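Local coordinates for protein capsid (Human calicivirus NLV/Boxer/2001/US, PDB 4RDL) that forms the protruding domain of the norovirus capsid, a dimer that binds Lewis-type histo-blood group glycans and so probably mediates attachment to host cells, at residues 213-218 / 277-282; 254-259 / 266-271; 50-55 / 230-235; 19-24 / 294-299. All coordinates share one frame; numbering follows the deposited sequence.

Contact 1. Residues 213-218 / 277-282; sequences AIVYFT and MTCVPN
Val215 and Met277 lie where two paired strands part: the segments run at 114° to each other, and at this pair one backbone bond is direct, Val215 N to Met277 O (2.9 Å, nearly straight at 168°), while a water stands in for the other, accepting from Met277 N (2.8 Å) and donating to Val215 O. The pairing is antiparallel, and Ala213 and Cys279 bond to each other through both N-H and C=O groups. Met277 carries the side-chain contact. Its CG packs on Val215 CB at 3.9 Å, and a bend at the last torsion (chi3 73°) brings CE to the edge of the Phe217 ring, 3.6 Å from CZ. The sulfur also approaches edge-on, a Met-aromatic contact. Val215 CG2 touches Cys279 SG at 3.9 Å. Thr278 OG1 turns elsewhere, bonding Glu212. The splayed pairing belongs to the curled antiparallel sheet of the P1 subdomain of the norovirus protrusion.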
loop_
_atom_site.group_PDB
_atom_site.type_symbol
_atom_site.label_atom_id
_atom_site.label_comp_id
_atom_site.label_asym_id
_atom_site.label_seq_id
_atom_site.Cartn_x
_atom_site.Cartn_y
_atom_site.Cartn_z
ATOM N N ALA A 213 -8.878 -1.715 -27.431
ATOM C CA ALA A 213 -8.081 -0.633 -26.863
ATOM C C ALA A 213 -7.615 -1.035 -25.472
ATOM O O ALA A 213 -8.352 -1.668 -24.718
ATOM C CB ALA A 213 -8.903 0.651 -26.796
ATOM N N ILE A 214 -6.389 -0.653 -25.133
ATOM C CA ILE A 214 -5.842 -0.920 -23.812
ATOM C C ILE A 214 -6.650 -0.191 -22.741
ATOM O O ILE A 214 -7.025 0.984 -22.907
ATOM C CB ILE A 214 -4.365 -0.488 -23.744
ATOM C CG1 ILE A 214 -3.530 -1.312 -24.739
ATOM C CG2 ILE A 214 -3.818 -0.610 -22.332
ATOM C CD1 ILE A 214 -2.132 -0.789 -24.955
ATOM N N VAL A 215 -6.930 -0.900 -21.650
ATOM C CA VAL A 215 -7.637 -0.332 -20.510
ATOM C C VAL A 215 -6.663 0.168 -19.452
ATOM O O VAL A 215 -5.722 -0.532 -19.074
ATOM C CB VAL A 215 -8.564 -1.394 -19.879
ATOM C CG1 VAL A 215 -9.216 -0.861 -18.607
ATOM C CG2 VAL A 215 -9.631 -1.848 -20.903
ATOM N N TYR A 216 -6.900 1.389 -18.991
ATOM C CA TYR A 216 -6.139 1.982 -17.889
ATOM C C TYR A 216 -7.009 2.113 -16.657
ATOM O O TYR A 216 -8.163 2.546 -16.733
ATOM C CB TYR A 216 -5.598 3.355 -18.290
ATOM C CG TYR A 216 -4.678 3.268 -19.471
ATOM C CD1 TYR A 216 -3.363 2.855 -19.309
ATOM C CD2 TYR A 216 -5.135 3.543 -20.754
ATOM C CE1 TYR A 216 -2.516 2.753 -20.381
ATOM C CE2 TYR A 216 -4.292 3.448 -21.837
ATOM C CZ TYR A 216 -2.981 3.055 -21.642
ATOM O OH TYR A 216 -2.123 2.954 -22.713
ATOM N N PHE A 217 -6.457 1.698 -15.525
ATOM C CA PHE A 217 -7.083 1.928 -14.242
ATOM C C PHE A 217 -6.556 3.245 -13.721
ATOM O O PHE A 217 -5.351 3.491 -13.763
ATOM C CB PHE A 217 -6.766 0.757 -13.316
ATOM C CG PHE A 217 -7.248 -0.549 -13.865
ATOM C CD1 PHE A 217 -8.549 -0.967 -13.629
ATOM C CD2 PHE A 217 -6.430 -1.321 -14.675
ATOM C CE1 PHE A 217 -9.016 -2.144 -14.179
ATOM C CE2 PHE A 217 -6.891 -2.500 -15.229
ATOM C CZ PHE A 217 -8.179 -2.917 -14.975
ATOM N N THR A 218 -7.460 4.097 -13.243
ATOM C CA THR A 218 -7.109 5.465 -12.875
ATOM C C THR A 218 -7.231 5.715 -11.391
ATOM O O THR A 218 -8.063 5.114 -10.701
ATOM C CB THR A 218 -8.031 6.490 -13.580
ATOM O OG1 THR A 218 -9.384 6.298 -13.147
ATOM C CG2 THR A 218 -7.949 6.339 -15.101
ATOM N N MET A 277 -5.106 -5.518 -20.034
ATOM C CA MET A 277 -6.387 -5.896 -20.610
ATOM C C MET A 277 -6.909 -4.899 -21.629
ATOM O O MET A 277 -6.476 -3.746 -21.677
ATOM C CB MET A 277 -7.439 -6.252 -19.549
ATOM C CG MET A 277 -8.048 -5.093 -18.824
ATOM S SD MET A 277 -9.305 -5.583 -17.593
ATOM C CE MET A 277 -8.318 -6.304 -16.279
ATOM N N THR A 278 -7.811 -5.373 -22.476
ATOM C CA THR A 278 -8.412 -4.539 -23.498
ATOM C C THR A 278 -9.924 -4.608 -23.420
ATOM O O THR A 278 -10.491 -5.487 -22.756
ATOM C CB THR A 278 -8.009 -4.985 -24.900
ATOM O OG1 THR A 278 -8.550 -6.289 -25.141
ATOM C CG2 THR A 278 -6.487 -5.014 -25.047
ATOM N N CYS A 279 -10.563 -3.673 -24.110
ATOM C CA CYS A 279 -12.002 -3.672 -24.290
ATOM C C CYS A 279 -12.280 -3.110 -25.672
ATOM O O CYS A 279 -11.382 -2.594 -26.334
ATOM C CB CYS A 279 -12.668 -2.765 -23.255
ATOM S SG CYS A 279 -12.345 -0.988 -23.526
ATOM N N VAL A 280 -13.528 -3.204 -26.109
ATOM C CA VAL A 280 -13.984 -2.376 -27.211
ATOM C C VAL A 280 -14.853 -1.297 -26.578
ATOM O O VAL A 280 -15.937 -1.580 -26.064
ATOM C CB VAL A 280 -14.768 -3.174 -28.268
ATOM C CG1 VAL A 280 -15.347 -2.226 -29.307
ATOM C CG2 VAL A 280 -13.859 -4.187 -28.932
ATOM N N PRO A 281 -14.350 -0.055 -26.565
ATOM C CA PRO A 281 -15.034 1.007 -25.830
ATOM C C PRO A 281 -16.230 1.528 -26.593
ATOM O O PRO A 281 -16.351 1.299 -27.799
ATOM C CB PRO A 281 -13.966 2.101 -25.737
ATOM C CG PRO A 281 -13.145 1.911 -26.957
ATOM C CD PRO A 281 -13.105 0.419 -27.198
ATOM N N ASN A 282 -17.110 2.215 -25.880
ATOM C CA ASN A 282 -18.187 2.950 -26.515
ATOM C C ASN A 282 -19.143 2.048 -27.281
ATOM O O ASN A 282 -19.610 2.407 -28.359
ATOM C CB ASN A 282 -17.615 4.012 -27.455
ATOM C CG ASN A 282 -18.653 5.004 -27.891
ATOM O OD1 ASN A 282 -19.581 5.298 -27.141
ATOM N ND2 ASN A 282 -18.517 5.523 -29.106
HETATM O O HOH W 1 -4.591 -3.017 -18.967
#

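Contact 2. Residues 254-259 / 266-271; sequences LLHYVD and LGEFKM
Leu255 and Phe269 form a hydrogen-bonded pair of an antiparallel hairpin whose short strands run at 149°, with Leu255 N to Phe269 O at 2.8 Å and almost straight. Toward the turn, Leu266 and Gly267 both face Tyr257, a classic beta bulge: Gly267 O accepts from Tyr257 N, while Leu266 N reaches Tyr257 O at 2.7 Å. On the face bearing His256 and Glu268, these side chains run alongside each other in the same direction. His256 NE2 donates to Glu268 OE2 at 2.9 Å, and Glu268 OE2 accepts through its anti lone pair. The oxygen lies 18° out of the imidazole plane, and ring and carboxylate are turned 54° apart. Glu268 OE2 also bonds Tyr306 OH, so two groups grip this oxygen, and Leu254 CD1 lies against it at 3.7 Å. The face bearing Leu255, Tyr257 and Phe269 is largely apolar; Tyr257 OH bonds Pro291 O. Tyr257 CB lies 3.6 Å from Phe269 CE2, and Leu255 CD1 presses on Met271 CG at 3.4 Å, a tight carbon contact. Strand 295-302 pairs with the outer side of 252-258, and strand 276-279 with that of 265-272. The aromatic face of the hairpin packs on Phe296 and on Met36 of strand 35-38, while Lys270 on the opposite face makes a salt bridge with Glu212.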
loop_
_atom_site.group_PDB
_atom_site.type_symbol
_atom_site.label_atom_id
_atom_site.label_comp_id
_atom_site.label_asym_id
_atom_site.label_seq_id
_atom_site.Cartn_x
_atom_site.Cartn_y
_atom_site.Cartn_z
ATOM N N LEU A 254 -10.636 -14.240 -20.946
ATOM C CA LEU A 254 -11.877 -13.477 -21.004
ATOM C C LEU A 254 -12.331 -13.177 -19.586
ATOM O O LEU A 254 -12.482 -14.098 -18.766
ATOM C CB LEU A 254 -12.976 -14.270 -21.729
ATOM C CG LEU A 254 -14.374 -13.638 -21.711
ATOM C CD1 LEU A 254 -14.395 -12.330 -22.489
ATOM C CD2 LEU A 254 -15.424 -14.607 -22.268
ATOM N N LEU A 255 -12.536 -11.889 -19.300
ATOM C CA LEU A 255 -13.086 -11.455 -18.014
ATOM C C LEU A 255 -14.447 -10.820 -18.215
ATOM O O LEU A 255 -14.673 -10.125 -19.214
ATOM C CB LEU A 255 -12.195 -10.412 -17.337
ATOM C CG LEU A 255 -10.707 -10.687 -17.217
ATOM C CD1 LEU A 255 -10.077 -9.546 -16.424
ATOM C CD2 LEU A 255 -10.465 -12.019 -16.533
ATOM N N HIS A 256 -15.346 -11.049 -17.261
ATOM C CA HIS A 256 -16.564 -10.266 -17.174
ATOM C C HIS A 256 -16.462 -9.363 -15.961
ATOM O O HIS A 256 -16.041 -9.793 -14.889
ATOM C CB HIS A 256 -17.796 -11.161 -17.089
ATOM C CG HIS A 256 -18.145 -11.791 -18.392
ATOM N ND1 HIS A 256 -19.223 -12.636 -18.548
ATOM C CD2 HIS A 256 -17.565 -11.690 -19.613
ATOM C CE1 HIS A 256 -19.286 -13.031 -19.804
ATOM N NE2 HIS A 256 -18.296 -12.464 -20.474
ATOM N N TYR A 257 -16.811 -8.098 -16.154
ATOM C CA TYR A 257 -16.865 -7.122 -15.079
ATOM C C TYR A 257 -18.308 -7.121 -14.620
ATOM O O TYR A 257 -19.206 -6.679 -15.351
ATOM C CB TYR A 257 -16.443 -5.760 -15.622
ATOM C CG TYR A 257 -16.412 -4.621 -14.631
ATOM C CD1 TYR A 257 -15.494 -4.602 -13.582
ATOM C CD2 TYR A 257 -17.272 -3.534 -14.765
ATOM C CE1 TYR A 257 -15.449 -3.546 -12.695
ATOM C CE2 TYR A 257 -17.233 -2.467 -13.870
ATOM C CZ TYR A 257 -16.320 -2.485 -12.838
ATOM O OH TYR A 257 -16.256 -1.433 -11.947
ATOM N N VAL A 258 -18.540 -7.663 -13.430
ATOM C CA VAL A 258 -19.903 -7.948 -12.991
ATOM C C VAL A 258 -20.387 -7.096 -11.821
ATOM O O VAL A 258 -19.592 -6.619 -11.000
ATOM C CB VAL A 258 -20.083 -9.442 -12.649
ATOM C CG1 VAL A 258 -19.518 -10.317 -13.765
ATOM C CG2 VAL A 258 -19.448 -9.780 -11.297
ATOM N N ASP A 259 -21.700 -6.917 -11.754
ATOM C CA ASP A 259 -22.336 -6.248 -10.629
ATOM C C ASP A 259 -21.991 -7.022 -9.363
ATOM O O ASP A 259 -22.124 -8.237 -9.335
ATOM C CB ASP A 259 -23.849 -6.221 -10.838
ATOM C CG ASP A 259 -24.578 -5.474 -9.745
ATOM O OD1 ASP A 259 -24.968 -4.309 -9.977
ATOM O OD2 ASP A 259 -24.764 -6.046 -8.651
ATOM N N LEU A 266 -21.536 -6.658 -16.801
ATOM C CA LEU A 266 -21.665 -5.262 -17.210
ATOM C C LEU A 266 -20.790 -4.917 -18.416
ATOM O O LEU A 266 -20.992 -3.887 -19.061
ATOM C CB LEU A 266 -21.290 -4.340 -16.049
ATOM C CG LEU A 266 -22.021 -4.605 -14.734
ATOM C CD1 LEU A 266 -21.501 -3.677 -13.650
ATOM C CD2 LEU A 266 -23.517 -4.442 -14.915
ATOM N N GLY A 267 -19.814 -5.771 -18.709
ATOM C CA GLY A 267 -18.884 -5.528 -19.798
ATOM C C GLY A 267 -17.790 -6.572 -19.863
ATOM O O GLY A 267 -17.308 -7.052 -18.830
ATOM N N GLU A 268 -17.398 -6.935 -21.082
ATOM C CA GLU A 268 -16.350 -7.933 -21.283
ATOM C C GLU A 268 -14.992 -7.300 -21.517
ATOM O O GLU A 268 -14.893 -6.219 -22.111
ATOM C CB GLU A 268 -16.660 -8.793 -22.502
ATOM C CG GLU A 268 -17.947 -9.570 -22.447
ATOM C CD GLU A 268 -17.984 -10.589 -23.558
ATOM O OE1 GLU A 268 -17.983 -10.167 -24.734
ATOM O OE2 GLU A 268 -17.958 -11.801 -23.255
ATOM N N PHE A 269 -13.946 -8.003 -21.087
ATOM C CA PHE A 269 -12.568 -7.562 -21.280
ATOM C C PHE A 269 -11.715 -8.767 -21.644
ATOM O O PHE A 269 -12.030 -9.893 -21.259
ATOM C CB PHE A 269 -12.027 -6.936 -19.984
ATOM C CG PHE A 269 -12.758 -5.696 -19.558
ATOM C CD1 PHE A 269 -12.257 -4.443 -19.868
ATOM C CD2 PHE A 269 -13.954 -5.780 -18.856
ATOM C CE1 PHE A 269 -12.920 -3.294 -19.473
ATOM C CE2 PHE A 269 -14.631 -4.631 -18.471
ATOM C CZ PHE A 269 -14.108 -3.393 -18.779
ATOM N N LYS A 270 -10.640 -8.542 -22.388
ATOM C CA LYS A 270 -9.684 -9.606 -22.664
ATOM C C LYS A 270 -8.346 -9.263 -22.027
ATOM O O LYS A 270 -7.802 -8.184 -22.280
ATOM C CB LYS A 270 -9.533 -9.818 -24.167
ATOM C CG LYS A 270 -10.764 -10.513 -24.771
ATOM C CD LYS A 270 -10.858 -10.357 -26.282
ATOM C CE LYS A 270 -9.770 -11.128 -27.012
ATOM N NZ LYS A 270 -9.870 -10.905 -28.480
ATOM N N MET A 271 -7.837 -10.163 -21.177
ATOM C CA MET A 271 -6.520 -10.000 -20.569
ATOM C C MET A 271 -5.518 -10.803 -21.371
ATOM O O MET A 271 -5.728 -11.986 -21.625
ATOM C CB MET A 271 -6.491 -10.539 -19.136
ATOM C CG MET A 271 -7.079 -9.672 -18.053
ATOM S SD MET A 271 -6.176 -9.954 -16.505
ATOM C CE MET A 271 -4.766 -8.891 -16.761
#

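Contact 3. Residues 50-55 / 230-235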
loop_
_atom_site.group_PDB
_atom_site.type_symbol
_atom_site.label_atom_id
_atom_site.label_comp_id
_atom_site.label_asym_id
_atom_site.label_seq_id
_atom_site.Cartn_x
_atom_site.Cartn_y
_atom_site.Cartn_z
ATOM N N ASN A 50 6.081 -0.177 -13.234
ATOM C CA ASN A 50 5.316 -0.709 -12.119
ATOM C C ASN A 50 3.976 -1.264 -12.605
ATOM O O ASN A 50 3.507 -0.902 -13.688
ATOM C CB ASN A 50 5.142 0.347 -11.028
ATOM C CG ASN A 50 6.435 0.612 -10.279
ATOM O OD1 ASN A 50 7.200 -0.318 -10.009
ATOM N ND2 ASN A 50 6.698 1.873 -9.958
ATOM N N GLY A 51 3.388 -2.162 -11.819
ATOM C CA GLY A 51 2.179 -2.876 -12.213
ATOM C C GLY A 51 2.379 -3.848 -13.362
ATOM O O GLY A 51 1.405 -4.187 -14.045
ATOM N N ARG A 52 3.618 -4.297 -13.580
ATOM C CA ARG A 52 3.943 -5.183 -14.697
ATOM C C ARG A 52 4.213 -6.610 -14.222
ATOM O O ARG A 52 5.095 -6.840 -13.386
ATOM C CB ARG A 52 5.159 -4.660 -15.471
ATOM C CG ARG A 52 5.021 -3.229 -15.979
ATOM C CD ARG A 52 3.872 -3.083 -16.993
ATOM N NE ARG A 52 4.002 -3.966 -18.157
ATOM C CZ ARG A 52 4.611 -3.634 -19.297
ATOM N NH1 ARG A 52 5.143 -2.427 -19.444
ATOM N NH2 ARG A 52 4.676 -4.505 -20.300
ATOM N N VAL A 53 3.445 -7.553 -14.762
ATOM C CA VAL A 53 3.539 -8.967 -14.408
ATOM C C VAL A 53 2.852 -9.768 -15.515
ATOM O O VAL A 53 1.909 -9.290 -16.133
ATOM C CB VAL A 53 2.845 -9.244 -13.049
ATOM C CG1 VAL A 53 1.330 -9.019 -13.150
ATOM C CG2 VAL A 53 3.158 -10.639 -12.530
ATOM N N THR A 54 3.347 -10.969 -15.789
ATOM C CA THR A 54 2.653 -11.851 -16.711
ATOM C C THR A 54 1.458 -12.494 -16.004
ATOM O O THR A 54 1.386 -12.519 -14.768
ATOM C CB THR A 54 3.566 -12.963 -17.222
ATOM O OG1 THR A 54 4.026 -13.745 -16.111
ATOM C CG2 THR A 54 4.760 -12.374 -17.955
ATOM N N LEU A 55 0.518 -13.026 -16.777
ATOM C CA LEU A 55 -0.630 -13.698 -16.170
ATOM C C LEU A 55 -0.220 -14.922 -15.357
ATOM O O LEU A 55 -0.939 -15.327 -14.433
ATOM C CB LEU A 55 -1.673 -14.086 -17.222
ATOM C CG LEU A 55 -2.271 -12.910 -17.991
ATOM C CD1 LEU A 55 -3.414 -13.410 -18.870
ATOM C CD2 LEU A 55 -2.758 -11.816 -17.036
ATOM N N PRO A 230 -2.788 6.886 -14.721
ATOM C CA PRO A 230 -3.191 5.644 -15.389
ATOM C C PRO A 230 -2.199 4.517 -15.100
ATOM O O PRO A 230 -0.993 4.766 -15.031
ATOM C CB PRO A 230 -3.117 6.025 -16.862
ATOM C CG PRO A 230 -1.929 6.966 -16.910
ATOM C CD PRO A 230 -1.958 7.739 -15.594
ATOM N N CYS A 231 -2.704 3.297 -14.926
ATOM C CA CYS A 231 -1.860 2.113 -14.813
ATOM C C CYS A 231 -2.529 0.965 -15.577
ATOM O O CYS A 231 -3.715 1.042 -15.906
ATOM C CB CYS A 231 -1.610 1.741 -13.344
ATOM S SG CYS A 231 -3.034 1.063 -12.486
ATOM N N THR A 232 -1.773 -0.079 -15.891
ATOM C CA THR A 232 -2.320 -1.156 -16.712
ATOM C C THR A 232 -2.833 -2.364 -15.914
ATOM O O THR A 232 -3.498 -3.236 -16.467
ATOM C CB THR A 232 -1.349 -1.572 -17.843
ATOM O OG1 THR A 232 -0.003 -1.606 -17.346
ATOM C CG2 THR A 232 -1.420 -0.570 -19.007
ATOM N N LEU A 233 -2.540 -2.407 -14.614
ATOM C CA LEU A 233 -3.148 -3.407 -13.725
ATOM C C LEU A 233 -3.300 -2.868 -12.307
ATOM O O LEU A 233 -2.420 -2.161 -11.815
ATOM C CB LEU A 233 -2.288 -4.670 -13.631
ATOM C CG LEU A 233 -2.200 -5.675 -14.772
ATOM C CD1 LEU A 233 -1.166 -6.759 -14.440
ATOM C CD2 LEU A 233 -3.577 -6.283 -15.066
ATOM N N PRO A 234 -4.392 -3.246 -11.623
ATOM C CA PRO A 234 -4.473 -2.988 -10.182
ATOM C C PRO A 234 -3.354 -3.736 -9.458
ATOM O O PRO A 234 -2.988 -4.847 -9.867
ATOM C CB PRO A 234 -5.829 -3.588 -9.790
ATOM C CG PRO A 234 -6.608 -3.660 -11.085
ATOM C CD PRO A 234 -5.575 -3.966 -12.128
ATOM N N GLN A 235 -2.817 -3.148 -8.397
ATOM C CA GLN A 235 -1.728 -3.801 -7.687
ATOM C C GLN A 235 -2.134 -5.186 -7.173
ATOM O O GLN A 235 -1.344 -6.129 -7.187
ATOM C CB GLN A 235 -1.241 -2.945 -6.523
ATOM C CG GLN A 235 -0.046 -3.562 -5.803
ATOM C CD GLN A 235 1.149 -3.737 -6.724
ATOM O OE1 GLN A 235 1.316 -2.988 -7.686
ATOM N NE2 GLN A 235 1.999 -4.721 -6.424
HETATM O O HOH W 2 0.879 -0.355 -14.479
HETATM O O HOH W 3 3.503 -1.922 -8.882
HETATM O O HOH W 4 0.408 -4.132 -16.566
#
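Val53 and Leu233 meet at about a right angle, methyl against methyl, with Val53 CG1 3.6 Å from Leu233 CD1. The valine places CG1 between its backbone N and carbonyl carbon (chi1 66°), which turns this branch toward the leucine. Leu233 extends its branch past the backbone of Gly51, and the same CD1 lies 3.7 Å from Gly51 O. Thr232 is set beside this apolar pair, its OG1 facing the aliphatic part of Arg52; CD of that bent side chain stays 4.2 Å away, while the guanidinium continues to Pro203 O and Phe48 O.

Water makes the polar links. One molecule donates to Gly51 O at 2.7 Å and also bonds Thr232 OG1; a second donates to Asn50 O and accepts from Thr232 N at 3.0 Å. On the Gln235 side, a third accepts from Gly51 N and donates to Gln235 OE1 at 2.7 Å. The second water thus joins backbone to backbone, the other two the Gly51 backbone to side chains, although Leu233 N, also buried here, has no partner in the model. Pro234 is the N-cap of helix 235-244, whose Val238 and Phe241 pack on Val53. Waters and the Val53-Leu233 contact together join the loop between strands 35-38 and 72-80 to the link between strand 228-231 and helix 235-244 in the P1 subdomain.

Contact 4. Residues 19-24 / 294-299; sequences IPMNLM and GVFVFI
The start of strand 295-302 meets a short 3-10 turn in the N-terminal segment of this P domain, where Met21 N donates to Gly294 O at 2.9 Å, nearly in line with the carbonyl bond. Pro20 CA also approaches Gly294 O, at 3.3 Å in a CA-H...O contact, so this one oxygen meets two neighbouring residues of the segment. A water extends the tie: it donates to Ile19 O at 2.7 Å and accepts from Phe296 N, bridging the backbones while lying at the edge of the Phe296 ring. Val295 runs alongside Pro20, both side chains pointing the same way, and Val295 CG2 lies 4.1 Å from Pro20 CG.

Met21 holds CG anti to its backbone N (chi1 -173°) and crosses Phe296 obliquely. Its SD comes to the ring edge, 4.1 Å from Phe296 CE2 and 80° off the ring normal, a Met-aromatic contact. Residues 19-24 thereby close over the curled antiparallel sheet of the P1 subdomain, which is built from both ends of the chain. Met21 and Phe296 both touch Met36 of strand 35-38, and Phe296 also meets the rings of Tyr257 and Phe269. Tyr257 OH bonds Gly294 N, anchoring the residue that receives Met21. Toward the dimer partner, Ile19 packs on Asn243, and Leu23 on Val65, both of the second subunit.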
loop_
_atom_site.group_PDB
_atom_site.type_symbol
_atom_site.label_atom_id
_atom_site.label_comp_id
_atom_site.label_asym_id
_atom_site.label_seq_id
_atom_site.Cartn_x
_atom_site.Cartn_y
_atom_site.Cartn_z
ATOM N N ILE A 19 -12.357 -9.034 -5.760
ATOM C CA ILE A 19 -12.412 -7.791 -4.996
ATOM C C ILE A 19 -12.941 -6.686 -5.904
ATOM O O ILE A 19 -12.485 -6.545 -7.044
ATOM C CB ILE A 19 -11.005 -7.362 -4.528
ATOM C CG1 ILE A 19 -10.369 -8.430 -3.639
ATOM C CG2 ILE A 19 -11.057 -6.023 -3.786
ATOM C CD1 ILE A 19 -8.902 -8.225 -3.406
ATOM N N PRO A 20 -13.900 -5.887 -5.413
ATOM C CA PRO A 20 -14.388 -4.774 -6.235
ATOM C C PRO A 20 -13.267 -3.838 -6.671
ATOM O O PRO A 20 -12.325 -3.572 -5.918
ATOM C CB PRO A 20 -15.369 -4.055 -5.308
ATOM C CG PRO A 20 -15.843 -5.124 -4.378
ATOM C CD PRO A 20 -14.631 -5.991 -4.140
ATOM N N MET A 21 -13.377 -3.334 -7.892
ATOM C CA MET A 21 -12.313 -2.535 -8.478
ATOM C C MET A 21 -11.921 -1.354 -7.595
ATOM O O MET A 21 -10.725 -1.045 -7.446
ATOM C CB MET A 21 -12.719 -2.034 -9.868
ATOM C CG MET A 21 -11.579 -1.335 -10.600
ATOM S SD MET A 21 -12.036 -0.695 -12.222
ATOM C CE MET A 21 -13.159 0.623 -11.751
ATOM N N ASN A 22 -12.923 -0.696 -7.013
ATOM C CA ASN A 22 -12.685 0.512 -6.223
ATOM C C ASN A 22 -12.140 0.275 -4.814
ATOM O O ASN A 22 -11.942 1.235 -4.060
ATOM C CB ASN A 22 -13.915 1.424 -6.193
ATOM C CG ASN A 22 -15.073 0.830 -5.413
ATOM O OD1 ASN A 22 -15.261 -0.393 -5.359
ATOM N ND2 ASN A 22 -15.875 1.704 -4.820
ATOM N N LEU A 23 -11.872 -0.990 -4.484
ATOM C CA LEU A 23 -11.166 -1.334 -3.252
ATOM C C LEU A 23 -9.704 -1.689 -3.511
ATOM O O LEU A 23 -8.948 -1.916 -2.573
ATOM C CB LEU A 23 -11.844 -2.496 -2.520
ATOM C CG LEU A 23 -13.284 -2.252 -2.060
ATOM C CD1 LEU A 23 -13.790 -3.401 -1.206
ATOM C CD2 LEU A 23 -13.390 -0.942 -1.318
ATOM N N MET A 24 -9.309 -1.751 -4.779
ATOM C CA MET A 24 -7.933 -2.095 -5.120
ATOM C C MET A 24 -7.096 -0.849 -5.381
ATOM O O MET A 24 -7.637 0.229 -5.635
ATOM C CB MET A 24 -7.884 -3.051 -6.318
ATOM C CG MET A 24 -8.383 -4.444 -5.950
ATOM S SD MET A 24 -8.296 -5.638 -7.290
ATOM C CE MET A 24 -9.608 -5.004 -8.336
ATOM N N GLY A 294 -17.641 -2.715 -9.623
ATOM C CA GLY A 294 -17.812 -4.053 -10.159
ATOM C C GLY A 294 -16.649 -4.961 -9.799
ATOM O O GLY A 294 -15.610 -4.512 -9.303
ATOM N N VAL A 295 -16.829 -6.245 -10.077
ATOM C CA VAL A 295 -15.847 -7.274 -9.771
ATOM C C VAL A 295 -15.463 -7.977 -11.066
ATOM O O VAL A 295 -16.340 -8.394 -11.817
ATOM C CB VAL A 295 -16.425 -8.307 -8.776
ATOM C CG1 VAL A 295 -15.453 -9.450 -8.573
ATOM C CG2 VAL A 295 -16.755 -7.635 -7.438
ATOM N N PHE A 296 -14.167 -8.083 -11.346
ATOM C CA PHE A 296 -13.724 -8.849 -12.508
ATOM C C PHE A 296 -13.783 -10.333 -12.184
ATOM O O PHE A 296 -13.345 -10.763 -11.116
ATOM C CB PHE A 296 -12.313 -8.456 -12.962
ATOM C CG PHE A 296 -12.207 -7.044 -13.457
ATOM C CD1 PHE A 296 -12.436 -6.753 -14.794
ATOM C CD2 PHE A 296 -11.879 -6.008 -12.589
ATOM C CE1 PHE A 296 -12.351 -5.456 -15.265
ATOM C CE2 PHE A 296 -11.796 -4.704 -13.051
ATOM C CZ PHE A 296 -12.034 -4.429 -14.394
ATOM N N VAL A 297 -14.336 -11.105 -13.118
ATOM C CA VAL A 297 -14.411 -12.550 -12.979
ATOM C C VAL A 297 -13.849 -13.226 -14.228
ATOM O O VAL A 297 -14.265 -12.936 -15.353
ATOM C CB VAL A 297 -15.868 -13.020 -12.772
ATOM C CG1 VAL A 297 -15.927 -14.535 -12.621
ATOM C CG2 VAL A 297 -16.488 -12.339 -11.563
ATOM N N PHE A 298 -12.894 -14.125 -14.029
ATOM C CA PHE A 298 -12.378 -14.944 -15.113
ATOM C C PHE A 298 -13.427 -15.950 -15.601
ATOM O O PHE A 298 -13.938 -16.763 -14.826
ATOM C CB PHE A 298 -11.108 -15.666 -14.662
ATOM C CG PHE A 298 -10.582 -16.655 -15.662
ATOM C CD1 PHE A 298 -10.140 -16.235 -16.908
ATOM C CD2 PHE A 298 -10.517 -18.007 -15.352
ATOM C CE1 PHE A 298 -9.641 -17.144 -17.831
ATOM C CE2 PHE A 298 -10.022 -18.926 -16.268
ATOM C CZ PHE A 298 -9.586 -18.493 -17.510
ATOM N N ILE A 299 -13.744 -15.870 -16.890
ATOM C CA ILE A 299 -14.714 -16.764 -17.523
ATOM C C ILE A 299 -14.012 -17.974 -18.132
ATOM O O ILE A 299 -14.315 -19.118 -17.786
ATOM C CB ILE A 299 -15.516 -16.028 -18.623
ATOM C CG1 ILE A 299 -16.201 -14.786 -18.045
ATOM C CG2 ILE A 299 -16.514 -16.974 -19.297
ATOM C CD1 ILE A 299 -17.104 -15.074 -16.860
HETATM O O HOH W 5 -11.996 -7.768 -9.445
#

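From the N terminus, segment 19-24 meets 294-299, so contact 4 closes the longest loop and encloses the other three. Residues 50-55 are next, and contact 3 closes at 230-235; because 213-218 lies inside that loop and pairs with 277-282 beyond it, contacts 1 and 3 cross. Contact 2, a local hairpin, is nested within contact 1 and follows contact 3 in series. Strand 265-272 pairs with strand 276-279, placing contacts 2 and 1 in one sheet, and strand 295-302 joins contacts 2 and 4. Met21, Phe217, Met277 and Phe296 share the apolar layer where contacts 1 and 4 touch, while Met271 meets Leu55 and Leu233, linking contact 2 to contact 3.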